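PDB 3NPG: heavy-metal chelation domain-containing protein from Pyrococcus horikoshii, which is of unknown function but probably binds heavy-metal ions, as a member of a putative heavy-metal chelation family. Local coordinates for residues G46-L51 against C174-T179; E53-Y58 against L77-R82; E69-A74 against A87-V92. All blocks are in the same frame, centred on the assembly; numbering follows the deposited sequence.

Interaction 1. Residues G46-L51 against C174-T179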
loop_
_atom_site.group_PDB
_atom_site.type_symbol
_atom_site.label_atom_id
_atom_site.label_comp_id
_atom_site.label_asym_id
_atom_site.label_seq_id
_atom_site.Cartn_x
_atom_site.Cartn_y
_atom_site.Cartn_z
ATOM N N GLY A 46 28.928 -6.189 0.288
ATOM C CA GLY A 46 27.808 -6.631 1.103
ATOM C C GLY A 46 26.526 -5.944 0.698
ATOM O O GLY A 46 26.538 -4.751 0.364
ATOM N N VAL A 47 25.408 -6.695 0.682
ATOM C CA VAL A 47 24.113 -6.142 0.285
ATOM C C VAL A 47 23.041 -6.394 1.330
ATOM O O VAL A 47 23.147 -7.336 2.110
ATOM C CB VAL A 47 23.661 -6.615 -1.132
ATOM C CG1 VAL A 47 24.590 -6.081 -2.217
ATOM C CG2 VAL A 47 23.556 -8.135 -1.203
ATOM N N ALA A 48 22.015 -5.532 1.361
ATOM C CA ALA A 48 20.856 -5.690 2.237
ATOM C C ALA A 48 19.635 -5.161 1.522
ATOM O O ALA A 48 19.656 -4.027 1.033
ATOM C CB ALA A 48 21.070 -4.939 3.540
HETATM N N MSE A 49 18.592 -6.005 1.375
HETATM C CA MSE A 49 17.381 -5.635 0.637
HETATM C C MSE A 49 16.735 -4.355 1.153
HETATM O O MSE A 49 16.450 -4.236 2.347
HETATM C CB MSE A 49 16.369 -6.782 0.626
HETATM C CG MSE A 49 15.154 -6.495 -0.231
HETATM SE SE MSE A 49 13.858 -7.897 -0.154
HETATM C CE MSE A 49 14.379 -8.855 -1.745
ATOM N N THR A 50 16.488 -3.406 0.246
ATOM C CA THR A 50 15.811 -2.161 0.569
ATOM C C THR A 50 14.319 -2.408 0.595
ATOM O O THR A 50 13.778 -3.027 -0.327
ATOM C CB THR A 50 16.201 -1.064 -0.441
ATOM O OG1 THR A 50 17.623 -0.962 -0.487
ATOM C CG2 THR A 50 15.608 0.282 -0.091
ATOM N N LEU A 51 13.659 -1.994 1.681
ATOM C CA LEU A 51 12.220 -2.163 1.837
ATOM C C LEU A 51 11.547 -0.783 1.834
ATOM O O LEU A 51 11.388 -0.164 2.895
ATOM C CB LEU A 51 11.904 -2.929 3.143
ATOM C CG LEU A 51 12.618 -4.277 3.323
ATOM C CD1 LEU A 51 12.527 -4.744 4.744
ATOM C CD2 LEU A 51 12.059 -5.331 2.380
ATOM N N CYS A 174 14.137 -10.405 6.802
ATOM C CA CYS A 174 13.654 -10.394 8.187
ATOM C C CYS A 174 14.734 -9.826 9.126
ATOM O O CYS A 174 14.437 -9.455 10.261
ATOM C CB CYS A 174 13.196 -11.789 8.623
ATOM S SG CYS A 174 14.518 -13.027 8.683
ATOM N N ILE A 175 15.975 -9.707 8.619
ATOM C CA ILE A 175 17.090 -9.119 9.359
ATOM C C ILE A 175 16.983 -7.570 9.341
ATOM O O ILE A 175 17.159 -6.933 10.378
ATOM C CB ILE A 175 18.450 -9.626 8.789
ATOM C CG1 ILE A 175 18.567 -11.173 8.920
ATOM C CG2 ILE A 175 19.632 -8.920 9.468
ATOM C CD1 ILE A 175 19.753 -11.809 8.122
ATOM N N VAL A 176 16.627 -6.982 8.174
ATOM C CA VAL A 176 16.509 -5.528 8.042
ATOM C C VAL A 176 15.230 -4.944 8.680
ATOM O O VAL A 176 15.276 -3.832 9.207
ATOM C CB VAL A 176 16.744 -5.005 6.584
ATOM C CG1 VAL A 176 18.225 -4.933 6.261
ATOM C CG2 VAL A 176 16.013 -5.856 5.559
ATOM N N ASN A 177 14.101 -5.698 8.657
ATOM C CA ASN A 177 12.824 -5.193 9.208
ATOM C C ASN A 177 12.607 -5.487 10.726
ATOM O O ASN A 177 11.725 -4.892 11.347
ATOM C CB ASN A 177 11.622 -5.654 8.363
ATOM C CG ASN A 177 11.437 -7.150 8.295
ATOM O OD1 ASN A 177 11.857 -7.899 9.181
ATOM N ND2 ASN A 177 10.730 -7.607 7.275
ATOM N N GLY A 178 13.409 -6.390 11.286
ATOM C CA GLY A 178 13.379 -6.693 12.717
ATOM C C GLY A 178 12.432 -7.800 13.128
ATOM O O GLY A 178 12.160 -7.972 14.317
ATOM N N THR A 179 11.955 -8.592 12.162
ATOM C CA THR A 179 11.016 -9.685 12.448
ATOM C C THR A 179 11.720 -11.002 12.845
ATOM O O THR A 179 11.060 -11.920 13.337
ATOM C CB THR A 179 10.039 -9.883 11.270
ATOM O OG1 THR A 179 10.777 -10.114 10.072
ATOM C CG2 THR A 179 9.114 -8.707 11.084
#
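Val176 spreads its two methyls over the end of strand 43-49. CG1 rests on CB of Ala48 at 3.9 Å, while CG2 lies 3.7 Å from CD1 of Leu51 and also approaches the backbone oxygen of Met49, a selenomethionine. A chi1 of -79° sets CG2 of Val176 toward Leu51 and leaves CG1 for Ala48. CD1 of Leu51 reaches one residue further, to CB of Asn177 at 3.8 Å. No hydrogen bond crosses between the segments. Behind this apolar layer, OD1 of Asn177 is gripped twice by Thr179: the hydroxyl OG1 stands 2.6 Å from it and the backbone N 3.1 Å, both on the same face of the carboxamide plane. The bond from the N makes an Asx turn, which passes through Gly178 with its positive phi. An alanine in place of Asn177 would keep the touch on Leu51, but would probably leave Thr179 N and OG1 without this acceptor and the turn less firmly held. Thr156 and His160 of the second subunit bind the backbone oxygens of Asn177 and Gly178. Helix 174-177 thus packs on the end of strand 43-49, with Val86 of helix 79-96 touching both Ala48 and Val176 and strand 32-38 bonded alongside.

Interaction 2. Residues E53-Y58 against L77-R82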
loop_
_atom_site.group_PDB
_atom_site.type_symbol
_atom_site.label_atom_id
_atom_site.label_comp_id
_atom_site.label_asym_id
_atom_site.label_seq_id
_atom_site.Cartn_x
_atom_site.Cartn_y
_atom_site.Cartn_z
ATOM N N GLU A 53 8.552 0.217 1.316
ATOM C CA GLU A 53 7.249 0.239 2.000
ATOM C C GLU A 53 7.397 0.481 3.516
ATOM O O GLU A 53 6.438 0.875 4.165
ATOM C CB GLU A 53 6.448 -1.058 1.718
ATOM C CG GLU A 53 7.095 -2.334 2.257
ATOM C CD GLU A 53 8.116 -3.005 1.351
ATOM O OE1 GLU A 53 8.407 -2.458 0.262
ATOM O OE2 GLU A 53 8.616 -4.088 1.732
ATOM N N GLU A 54 8.615 0.270 4.061
ATOM C CA GLU A 54 8.914 0.473 5.481
ATOM C C GLU A 54 9.441 1.895 5.744
ATOM O O GLU A 54 9.483 2.332 6.899
ATOM C CB GLU A 54 9.942 -0.568 5.965
ATOM C CG GLU A 54 9.488 -2.005 5.792
ATOM C CD GLU A 54 8.399 -2.434 6.749
ATOM O OE1 GLU A 54 8.682 -2.533 7.966
ATOM O OE2 GLU A 54 7.267 -2.702 6.281
ATOM N N VAL A 55 9.867 2.606 4.671
ATOM C CA VAL A 55 10.410 3.962 4.792
ATOM C C VAL A 55 9.285 4.975 5.033
ATOM O O VAL A 55 8.383 5.117 4.196
ATOM C CB VAL A 55 11.278 4.357 3.562
ATOM C CG1 VAL A 55 11.914 5.730 3.759
ATOM C CG2 VAL A 55 12.346 3.304 3.280
ATOM N N GLN A 56 9.331 5.670 6.168
ATOM C CA GLN A 56 8.326 6.682 6.487
ATOM C C GLN A 56 8.880 8.074 6.222
ATOM O O GLN A 56 8.129 8.985 5.866
ATOM C CB GLN A 56 7.863 6.549 7.950
ATOM C CG GLN A 56 7.375 5.140 8.308
ATOM C CD GLN A 56 6.349 5.146 9.404
ATOM O OE1 GLN A 56 5.766 6.183 9.745
ATOM N NE2 GLN A 56 6.045 3.973 9.926
ATOM N N ARG A 57 10.211 8.232 6.378
ATOM C CA ARG A 57 10.917 9.498 6.168
ATOM C C ARG A 57 12.280 9.219 5.531
ATOM O O ARG A 57 12.913 8.204 5.848
ATOM C CB ARG A 57 11.120 10.229 7.514
ATOM C CG ARG A 57 9.821 10.636 8.209
ATOM C CD ARG A 57 9.999 10.784 9.716
ATOM N NE ARG A 57 10.265 9.496 10.374
ATOM C CZ ARG A 57 9.316 8.673 10.811
ATOM N NH1 ARG A 57 8.034 8.979 10.648
ATOM N NH2 ARG A 57 9.642 7.529 11.399
ATOM N N TYR A 58 12.756 10.134 4.667
ATOM C CA TYR A 58 14.080 10.001 4.064
ATOM C C TYR A 58 15.099 10.838 4.814
ATOM O O TYR A 58 15.470 11.930 4.371
ATOM C CB TYR A 58 14.053 10.322 2.557
ATOM C CG TYR A 58 13.427 9.215 1.738
ATOM C CD1 TYR A 58 14.131 8.049 1.451
ATOM C CD2 TYR A 58 12.107 9.300 1.308
ATOM C CE1 TYR A 58 13.541 7.002 0.745
ATOM C CE2 TYR A 58 11.506 8.260 0.598
ATOM C CZ TYR A 58 12.227 7.112 0.320
ATOM O OH TYR A 58 11.636 6.090 -0.384
ATOM N N LEU A 77 16.183 2.686 14.873
ATOM C CA LEU A 77 14.744 2.699 14.614
ATOM C C LEU A 77 14.488 3.149 13.174
ATOM O O LEU A 77 13.423 2.881 12.618
ATOM C CB LEU A 77 14.022 3.631 15.606
ATOM C CG LEU A 77 13.590 2.994 16.940
ATOM C CD1 LEU A 77 14.773 2.812 17.875
ATOM C CD2 LEU A 77 12.537 3.829 17.617
ATOM N N ASN A 78 15.490 3.807 12.563
ATOM C CA ASN A 78 15.434 4.272 11.180
ATOM C C ASN A 78 15.808 3.127 10.241
ATOM O O ASN A 78 16.931 2.616 10.307
ATOM C CB ASN A 78 16.397 5.461 10.991
ATOM C CG ASN A 78 16.230 6.219 9.698
ATOM O OD1 ASN A 78 15.945 5.651 8.634
ATOM N ND2 ASN A 78 16.504 7.510 9.746
ATOM N N ILE A 79 14.858 2.704 9.381
ATOM C CA ILE A 79 15.074 1.598 8.431
ATOM C C ILE A 79 16.264 1.867 7.463
ATOM O O ILE A 79 17.021 0.938 7.152
ATOM C CB ILE A 79 13.744 1.218 7.679
ATOM C CG1 ILE A 79 13.952 0.017 6.713
ATOM C CG2 ILE A 79 13.134 2.432 6.953
ATOM C CD1 ILE A 79 14.224 -1.311 7.396
ATOM N N ILE A 80 16.455 3.148 7.043
ATOM C CA ILE A 80 17.571 3.537 6.168
ATOM C C ILE A 80 18.913 3.255 6.858
ATOM O O ILE A 80 19.816 2.674 6.242
ATOM C CB ILE A 80 17.452 5.025 5.715
ATOM C CG1 ILE A 80 16.073 5.306 5.073
ATOM C CG2 ILE A 80 18.598 5.401 4.764
ATOM C CD1 ILE A 80 15.788 6.756 4.813
ATOM N N GLU A 81 19.019 3.613 8.155
ATOM C CA GLU A 81 20.222 3.373 8.951
ATOM C C GLU A 81 20.440 1.868 9.207
ATOM O O GLU A 81 21.583 1.413 9.206
ATOM C CB GLU A 81 20.162 4.148 10.269
ATOM C CG GLU A 81 20.230 5.656 10.091
ATOM C CD GLU A 81 20.050 6.463 11.366
ATOM O OE1 GLU A 81 20.093 5.864 12.467
ATOM O OE2 GLU A 81 19.867 7.699 11.263
ATOM N N ARG A 82 19.334 1.095 9.410
ATOM C CA ARG A 82 19.404 -0.365 9.608
ATOM C C ARG A 82 19.896 -1.064 8.348
ATOM O O ARG A 82 20.780 -1.923 8.425
ATOM C CB ARG A 82 18.031 -0.937 9.994
ATOM C CG ARG A 82 17.697 -0.819 11.456
ATOM C CD ARG A 82 16.749 -1.928 11.915
ATOM N NE ARG A 82 15.488 -1.947 11.158
ATOM C CZ ARG A 82 14.440 -1.168 11.432
ATOM N NH1 ARG A 82 14.509 -0.270 12.406
ATOM N NH2 ARG A 82 13.330 -1.262 10.711
#
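Ile80 carries CG1 anti to its carbonyl carbon (chi1 -54°) and CD1 anti to CA (chi2 171°), an extended arm whose tip meets the 53-58 loop. There CD1 lies 3.4 Å from the backbone oxygen of Arg57, 3.7 Å from CA of Tyr58 and 4.1 Å from CG1 of Val55. The Tyr58 ring meets the same methyl obliquely through its CD1, and one face of that ring, toward the rim, is covered by Val55 CG1. Ile79 has CG1 anti to its backbone N, which leaves CG2 to press on the loop: it is 3.8 Å from CA of Val55 and 3.9 Å from Val55 CG2, the two side chains crossing at about a right angle. CG1 of Ile79 touches CB of Glu54 at 4.1 Å. The two isoleucines lie in the first turn of helix 79-96, and Asn78 is its N-cap, OD1 accepting a weak bond from Ile80 N. The loop's polar ends turn to other partners: the Glu54 carboxylate makes a salt bridge to Arg143 of its own chain and a hydrogen bond to Ser154 of the second subunit, where the Arg57 guanidinium binds the backbone oxygen of Thr152. On the third subunit, Leu30 packs on Tyr58 and Leu232 on Ile80.

Interaction 3. Residues E69-A74 against A87-V92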
loop_
_atom_site.group_PDB
_atom_site.type_symbol
_atom_site.label_atom_id
_atom_site.label_comp_id
_atom_site.label_asym_id
_atom_site.label_seq_id
_atom_site.Cartn_x
_atom_site.Cartn_y
_atom_site.Cartn_z
ATOM N N GLU A 69 30.644 3.303 11.792
ATOM C CA GLU A 69 29.446 4.145 11.968
ATOM C C GLU A 69 28.215 3.449 11.378
ATOM O O GLU A 69 27.155 3.437 12.009
ATOM C CB GLU A 69 29.655 5.531 11.309
ATOM C CG GLU A 69 28.496 6.506 11.498
ATOM C CD GLU A 69 28.409 7.168 12.862
ATOM O OE1 GLU A 69 29.467 7.352 13.506
ATOM O OE2 GLU A 69 27.290 7.575 13.250
ATOM N N PHE A 70 28.370 2.832 10.182
ATOM C CA PHE A 70 27.286 2.097 9.523
ATOM C C PHE A 70 26.828 0.922 10.367
ATOM O O PHE A 70 25.636 0.800 10.643
ATOM C CB PHE A 70 27.719 1.613 8.121
ATOM C CG PHE A 70 27.676 2.659 7.019
ATOM C CD1 PHE A 70 27.189 3.939 7.266
ATOM C CD2 PHE A 70 28.086 2.348 5.728
ATOM C CE1 PHE A 70 27.144 4.894 6.253
ATOM C CE2 PHE A 70 28.037 3.305 4.713
ATOM C CZ PHE A 70 27.568 4.573 4.981
ATOM N N ILE A 71 27.790 0.081 10.838
ATOM C CA ILE A 71 27.494 -1.112 11.653
ATOM C C ILE A 71 26.824 -0.748 12.988
ATOM O O ILE A 71 25.923 -1.459 13.428
ATOM C CB ILE A 71 28.766 -2.008 11.851
ATOM C CG1 ILE A 71 29.381 -2.410 10.486
ATOM C CG2 ILE A 71 28.442 -3.255 12.693
ATOM C CD1 ILE A 71 30.791 -2.982 10.568
ATOM N N ASP A 72 27.243 0.368 13.612
ATOM C CA ASP A 72 26.656 0.811 14.881
ATOM C C ASP A 72 25.166 1.161 14.716
ATOM O O ASP A 72 24.386 0.987 15.653
ATOM C CB ASP A 72 27.433 2.010 15.449
ATOM C CG ASP A 72 26.940 2.467 16.810
ATOM O OD1 ASP A 72 26.798 1.608 17.708
ATOM O OD2 ASP A 72 26.698 3.683 16.976
ATOM N N LYS A 73 24.771 1.612 13.509
ATOM C CA LYS A 73 23.395 2.015 13.215
ATOM C C LYS A 73 22.528 0.846 12.688
ATOM O O LYS A 73 21.457 1.083 12.135
ATOM C CB LYS A 73 23.381 3.191 12.214
ATOM C CG LYS A 73 24.085 4.456 12.726
ATOM C CD LYS A 73 23.240 5.217 13.728
ATOM C CE LYS A 73 23.962 6.411 14.279
ATOM N NZ LYS A 73 24.220 7.429 13.230
ATOM N N ALA A 74 22.980 -0.411 12.889
ATOM C CA ALA A 74 22.231 -1.589 12.442
ATOM C C ALA A 74 20.980 -1.816 13.286
ATOM O O ALA A 74 19.982 -2.310 12.771
ATOM C CB ALA A 74 23.113 -2.818 12.481
ATOM N N ALA A 87 23.889 -4.095 5.445
ATOM C CA ALA A 87 24.719 -4.192 4.231
ATOM C C ALA A 87 26.205 -4.101 4.584
ATOM O O ALA A 87 27.022 -4.790 3.980
ATOM C CB ALA A 87 24.346 -3.096 3.246
ATOM N N ALA A 88 26.545 -3.285 5.607
ATOM C CA ALA A 88 27.920 -3.140 6.094
ATOM C C ALA A 88 28.367 -4.383 6.868
ATOM O O ALA A 88 29.516 -4.799 6.733
ATOM C CB ALA A 88 28.040 -1.905 6.970
ATOM N N ILE A 89 27.455 -4.981 7.683
ATOM C CA ILE A 89 27.749 -6.231 8.412
ATOM C C ILE A 89 28.018 -7.353 7.404
ATOM O O ILE A 89 28.971 -8.117 7.568
ATOM C CB ILE A 89 26.591 -6.604 9.403
ATOM C CG1 ILE A 89 26.489 -5.583 10.547
ATOM C CG2 ILE A 89 26.769 -8.039 9.957
ATOM C CD1 ILE A 89 25.245 -5.712 11.390
ATOM N N ASN A 90 27.209 -7.407 6.324
ATOM C CA ASN A 90 27.376 -8.381 5.251
ATOM C C ASN A 90 28.679 -8.148 4.482
ATOM O O ASN A 90 29.334 -9.110 4.091
ATOM C CB ASN A 90 26.179 -8.345 4.305
ATOM C CG ASN A 90 24.893 -8.820 4.939
ATOM O OD1 ASN A 90 24.888 -9.560 5.930
ATOM N ND2 ASN A 90 23.772 -8.432 4.362
ATOM N N ALA A 91 29.066 -6.865 4.286
ATOM C CA ALA A 91 30.315 -6.512 3.604
ATOM C C ALA A 91 31.514 -7.065 4.362
ATOM O O ALA A 91 32.365 -7.732 3.767
ATOM C CB ALA A 91 30.427 -5.003 3.474
ATOM N N VAL A 92 31.545 -6.845 5.704
ATOM C CA VAL A 92 32.605 -7.357 6.585
ATOM C C VAL A 92 32.596 -8.895 6.571
ATOM O O VAL A 92 33.654 -9.521 6.493
ATOM C CB VAL A 92 32.452 -6.791 8.033
ATOM C CG1 VAL A 92 33.443 -7.446 8.992
ATOM C CG2 VAL A 92 32.609 -5.274 8.045
#
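Ile71 and the trio Ala88, Ile89 and Val92 carry most of the apolar packing, each carbon branch of Ile71 meeting a different residue. CG1 touches CB of Ala88 at 3.8 Å, CG2 lies against CG1 of Ile89 at 3.7 Å, and CD1 reaches CG2 of Val92 at 3.9 Å. CG1 stands anti to the carbonyl carbon of Ile71 (chi1 -56°) and CG2 anti to its backbone N, which separates the Ala88 and Ile89 contacts. The Ile71 and Val92 side chains cross at about a right angle. Ile89 extends its own chain (chi2 169°), bringing CD1 to CB of Ala74 at 3.8 Å.

Phe70 adds its CB, 3.7 Å from CB of Ala88, a methyl that also lies at the edge of the Phe70 ring, near its plane. The ring itself makes an edge-to-face contact with Phe26.

The contact is a helix-helix packing: short helix 67-72 and long helix 79-96, consecutive in the chain, are apposed so closely that CA of Ile71 lies 5.9 Å from CA of Ala88. Helix 6-17 packs against the pair, Ala14 and Met15 touching Ile71 and Leu17 touching Val92, while Val35 of the three-stranded antiparallel sheet touches Phe70, Ala87 and Ala91.

No hydrogen bond crosses between the segments; the charged groups of 69-74 pair within it or with other parts of the chain. At the end of helix 67-72, NZ of Lys73 makes a salt bridge to OE2 of Glu69 at 3.1 Å, one turn back, meeting that oxygen nearly in line with its C-O bond. The same ammonium also bonds to Ser61 OG, so two oxygens hold it. Asp72 pairs with Lys11 of helix 6-17, adding a charged tie to the apolar one.

Overall arrangement
Interactions 2 and 3 share helix 79-96, 2 using its N-terminal turn and 3 its middle, with centres about 15 Å apart. The centre of interaction 1 lies about 6 Å from that of the chain, about 11 Å from that of interaction 2 and about 12 Å from that of interaction 3. In sequence, the segments of 2 and 3 alternate, and both contacts are nested inside the long loop that interaction 1 closes. Helix 79-96 bonds to both segments of interaction 1: Arg82 NE to Val176 O, and Asn90 ND2 to Val47 O. Interaction 1 joins the three-stranded antiparallel part to the part bearing seven strands. The second subunit meets interactions 1 and 2, and the third reaches all three.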